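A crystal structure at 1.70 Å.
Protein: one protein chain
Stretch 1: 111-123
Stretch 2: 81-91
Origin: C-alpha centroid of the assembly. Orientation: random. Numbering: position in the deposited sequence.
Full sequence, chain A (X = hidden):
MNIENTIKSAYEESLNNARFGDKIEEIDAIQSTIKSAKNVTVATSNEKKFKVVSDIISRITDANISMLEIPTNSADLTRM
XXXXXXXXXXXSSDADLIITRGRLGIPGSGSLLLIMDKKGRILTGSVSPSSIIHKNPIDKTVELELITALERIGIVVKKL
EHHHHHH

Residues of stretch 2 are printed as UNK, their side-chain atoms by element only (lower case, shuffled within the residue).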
# COMPACT_ATOMS: atom_id res chain seq x y z
N SER A 111 5.59 4.09 5.98
CA SER A 111 4.27 4.70 5.93
C SER A 111 3.54 4.47 4.64
O SER A 111 4.15 4.37 3.58
CB SER A 111 4.37 6.21 6.15
OG SER A 111 4.88 6.47 7.44
N LEU A 112 2.22 4.44 4.77
CA LEU A 112 1.31 4.35 3.63
C LEU A 112 0.29 5.46 3.74
O LEU A 112 -0.29 5.65 4.83
CB LEU A 112 0.60 2.97 3.61
CG LEU A 112 -0.53 2.80 2.60
CD1 LEU A 112 0.00 2.77 1.15
CD2 LEU A 112 -1.31 1.52 2.91
N LEU A 113 0.10 6.23 2.66
CA LEU A 113 -1.02 7.16 2.58
C LEU A 113 -2.05 6.56 1.60
O LEU A 113 -1.69 6.04 0.56
CB LEU A 113 -0.55 8.56 2.10
CG LEU A 113 -1.68 9.58 1.90
CD1 LEU A 113 -1.15 10.98 2.22
CD2 LEU A 113 -2.17 9.57 0.46
N LEU A 114 -3.33 6.64 1.96
CA LEU A 114 -4.42 6.19 1.09
C LEU A 114 -5.44 7.29 0.93
O LEU A 114 -5.69 8.09 1.84
CB LEU A 114 -5.13 4.96 1.68
CG LEU A 114 -4.29 3.69 1.87
CD1 LEU A 114 -5.11 2.65 2.67
CD2 LEU A 114 -3.87 3.12 0.53
N ILE A 115 -6.01 7.37 -0.26
CA ILE A 115 -7.23 8.12 -0.48
C ILE A 115 -8.34 7.11 -0.71
O ILE A 115 -8.23 6.26 -1.61
CB ILE A 115 -7.11 9.09 -1.66
CG1 ILE A 115 -5.88 9.98 -1.48
CG2 ILE A 115 -8.40 9.89 -1.82
CD1 ILE A 115 -5.73 11.04 -2.60
N MET A 116 -9.33 7.15 0.17
CA MET A 116 -10.45 6.22 0.19
C MET A 116 -11.78 6.93 -0.05
O MET A 116 -11.93 8.12 0.26
CB MET A 116 -10.46 5.48 1.52
CG MET A 116 -9.20 4.60 1.69
SD MET A 116 -8.94 4.15 3.43
CE MET A 116 -10.43 3.28 3.87
N ASP A 117 -12.77 6.21 -0.58
CA ASP A 117 -14.05 6.87 -0.80
C ASP A 117 -15.00 6.55 0.37
O ASP A 117 -14.59 5.99 1.39
CB ASP A 117 -14.67 6.46 -2.15
CG ASP A 117 -15.37 5.10 -2.12
OD1 ASP A 117 -15.17 4.31 -1.18
OD2 ASP A 117 -16.21 4.86 -3.01
N LYS A 118 -16.26 6.92 0.21
CA LYS A 118 -17.21 6.87 1.32
C LYS A 118 -17.51 5.47 1.81
O LYS A 118 -18.03 5.31 2.92
CB LYS A 118 -18.52 7.56 0.91
CG LYS A 118 -19.14 6.94 -0.31
CD LYS A 118 -20.44 7.64 -0.71
CE LYS A 118 -20.93 7.14 -2.06
NZ LYS A 118 -21.09 5.66 -2.06
N LYS A 119 -17.19 4.46 1.00
CA LYS A 119 -17.36 3.04 1.38
C LYS A 119 -16.08 2.38 1.85
O LYS A 119 -16.08 1.20 2.16
CB LYS A 119 -17.89 2.21 0.19
CG LYS A 119 -19.28 2.57 -0.26
CD LYS A 119 -19.77 1.63 -1.34
CE LYS A 119 -21.26 1.82 -1.59
NZ LYS A 119 -21.70 1.09 -2.79
N GLY A 120 -14.99 3.12 1.83
CA GLY A 120 -13.70 2.54 2.20
C GLY A 120 -12.93 1.95 1.03
O GLY A 120 -11.83 1.38 1.21
N ARG A 121 -13.45 2.13 -0.18
CA ARG A 121 -12.71 1.66 -1.36
C ARG A 121 -11.47 2.49 -1.59
O ARG A 121 -11.48 3.70 -1.45
CB ARG A 121 -13.61 1.71 -2.60
CG ARG A 121 -14.78 0.80 -2.47
CD ARG A 121 -15.74 0.88 -3.66
NE ARG A 121 -16.47 2.13 -3.65
CZ ARG A 121 -17.67 2.31 -4.20
NH1 ARG A 121 -18.28 1.33 -4.89
NH2 ARG A 121 -18.27 3.50 -4.08
N ILE A 122 -10.39 1.82 -1.99
CA ILE A 122 -9.11 2.50 -2.12
C ILE A 122 -8.91 3.04 -3.53
O ILE A 122 -8.94 2.28 -4.49
CB ILE A 122 -7.95 1.55 -1.77
CG1 ILE A 122 -8.02 1.20 -0.28
CG2 ILE A 122 -6.59 2.19 -2.09
CD1 ILE A 122 -7.19 -0.03 0.05
N LEU A 123 -8.71 4.36 -3.64
CA LEU A 123 -8.63 5.01 -4.95
C LEU A 123 -7.19 5.17 -5.44
O LEU A 123 -6.90 5.02 -6.60
CB LEU A 123 -9.32 6.38 -4.89
CG LEU A 123 -10.74 6.37 -4.33
CD1 LEU A 123 -11.29 7.78 -4.40
CD2 LEU A 123 -11.62 5.45 -5.18
N UNK A 81 -2.26 -0.57 9.63
CA UNK A 81 -2.75 0.56 10.41
C UNK A 81 -3.29 1.70 9.54
O UNK A 81 -4.39 2.17 9.86
c UNK A 81 -1.51 0.98 11.22
c UNK A 81 -0.92 -1.01 10.08
c UNK A 81 -0.80 -0.39 11.45
N UNK A 82 -2.58 2.12 8.49
CA UNK A 82 -3.11 3.21 7.65
C UNK A 82 -4.53 2.90 7.20
O UNK A 82 -5.42 3.75 7.29
c UNK A 82 -2.20 3.43 6.41
N UNK A 83 -4.76 1.68 6.73
CA UNK A 83 -6.06 1.30 6.22
C UNK A 83 -7.11 1.38 7.34
O UNK A 83 -8.20 1.94 7.15
c UNK A 83 -7.37 -2.15 5.02
c UNK A 83 -7.41 -0.64 5.24
c UNK A 83 -6.03 -0.11 5.63
c UNK A 83 -7.96 0.06 3.99
N UNK A 84 -6.78 0.84 8.49
CA UNK A 84 -7.78 0.79 9.54
C UNK A 84 -8.06 2.16 10.16
O UNK A 84 -9.16 2.37 10.69
n UNK A 84 -6.60 -2.50 9.90
o UNK A 84 -8.76 -2.01 9.61
c UNK A 84 -7.64 -1.70 10.01
c UNK A 84 -7.39 -0.28 10.58
N UNK A 85 -7.10 3.08 10.09
CA UNK A 85 -7.38 4.47 10.51
C UNK A 85 -8.42 5.06 9.56
O UNK A 85 -9.34 5.76 9.98
c UNK A 85 -5.10 4.98 11.51
c UNK A 85 -4.04 6.08 11.55
c UNK A 85 -2.76 5.56 12.18
n UNK A 85 -1.69 6.60 12.24
c UNK A 85 -6.12 5.33 10.46
N UNK A 86 -8.25 4.77 8.28
CA UNK A 86 -9.19 5.23 7.27
C UNK A 86 -10.58 4.69 7.52
O UNK A 86 -11.58 5.41 7.37
N UNK A 87 -10.67 3.42 7.90
CA UNK A 87 -11.98 2.81 8.12
C UNK A 87 -12.67 3.37 9.34
O UNK A 87 -13.90 3.42 9.39
c UNK A 87 -12.58 0.92 5.86
c UNK A 87 -11.85 1.29 8.23
c UNK A 87 -11.44 0.70 6.88
c UNK A 87 -11.17 -0.78 7.06
N UNK A 88 -11.91 3.83 10.33
CA UNK A 88 -12.56 4.51 11.45
C UNK A 88 -13.29 5.74 10.95
O UNK A 88 -14.43 6.00 11.36
c UNK A 88 -11.54 4.94 12.54
c UNK A 88 -10.99 3.70 13.21
c UNK A 88 -9.82 3.98 14.16
c UNK A 88 -12.20 5.85 13.57
N UNK A 89 -12.66 6.49 10.05
CA UNK A 89 -13.32 7.68 9.51
C UNK A 89 -14.51 7.29 8.64
O UNK A 89 -15.59 7.87 8.75
c UNK A 89 -12.31 8.56 8.72
N UNK A 90 -14.32 6.30 7.78
CA UNK A 90 -15.43 5.78 6.98
C UNK A 90 -16.65 5.36 7.81
O UNK A 90 -17.80 5.72 7.47
c UNK A 90 -14.97 4.60 6.12
c UNK A 90 -14.00 5.08 5.05
c UNK A 90 -16.17 3.85 5.51
N UNK A 91 -16.42 4.63 8.90
CA UNK A 91 -17.52 4.01 9.61
C UNK A 91 -18.18 4.91 10.63
O UNK A 91 -19.28 4.62 11.09
o UNK A 91 -15.95 0.70 9.65
c UNK A 91 -17.03 2.72 10.30
c UNK A 91 -16.64 1.66 9.28
o UNK A 91 -17.02 1.81 8.09

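Position 81 carries three side-chain carbons that close a ring onto the backbone N, and none comes near the strand; this is Pro-81, in the first turn of the helical stretch. Position 82 has a single carbon, directed toward the strand, where its CB lies 3.3 Å from Leu-112 O and 4.0 Å from Leu-112 CB. It is Ala-82, and its CA lies 6.1 Å from Leu-112 CA.

At position 83 four carbons fork at the second. The CA-to-CB bond points sideways, but the fork reaches back over Leu-114, Met-116 and Ile-122. This is Leu-83, whose CD1 sits 4.1 Å from Leu-114 CD1, 4.1 Å from Met-116 CE and 4.0 Å from Ile-122 CD1.

Position 84 shows two carbons, the second bearing one oxygen and one nitrogen, and points away from the strand: Asn-84, with its amide nitrogen bonded elsewhere in the structure. Position 85, four carbons in a row ending in nitrogen, also makes no contact with stretch 1 and is Lys-85.

Position 86 has no side-chain atoms and is Gly-86. A CB here would fall 2.5 Å from Met-116 SD, a clash; instead, Met-116 CE packs 3.9 Å from Gly-86 C.

Position 87 again has four carbons forked at the second, leaving the backbone sideways with an end that approaches Met-116 and Gly-120. It is Leu-87; its CD2 lies 3.8 Å from Met-116 CE and 4.2 Å from Gly-120 CA.

Four carbons at position 88 fork at the first, one arm being two carbons long, beyond reach of the strand: Ile-88. The lone carbon of position 89 is likewise remote, giving Ala-89.

Position 90 has one carbon carrying two more, three in all, which makes it Val-90; it points toward the type I turn of stretch 1. Its CG1 is 3.5 Å from Lys-118 O, while its CG2 is 3.8 Å from Gly-120 CA. Position 91, two carbons with two oxygens on the second, is the exposed Asp-91, which makes no contact here.

The contact is apolar packing without a hydrogen bond across it. Leu-112, Leu-114 and Met-116 alternate toward the helix, which crosses at 35°, and the Met-116 methyl is received among Leu-83, Gly-86, Leu-87 and Val-90. Asp-117 braces the type I turn that runs from Asp-117 to Gly-120: its OD1 accepts Lys-119 N and Arg-121 N, each at 3.0 Å. Gly-120 completes the turn, and its lack of a side chain leaves room for Leu-87.

Stretch 2, residues 81-91: PALNKGLIAVD
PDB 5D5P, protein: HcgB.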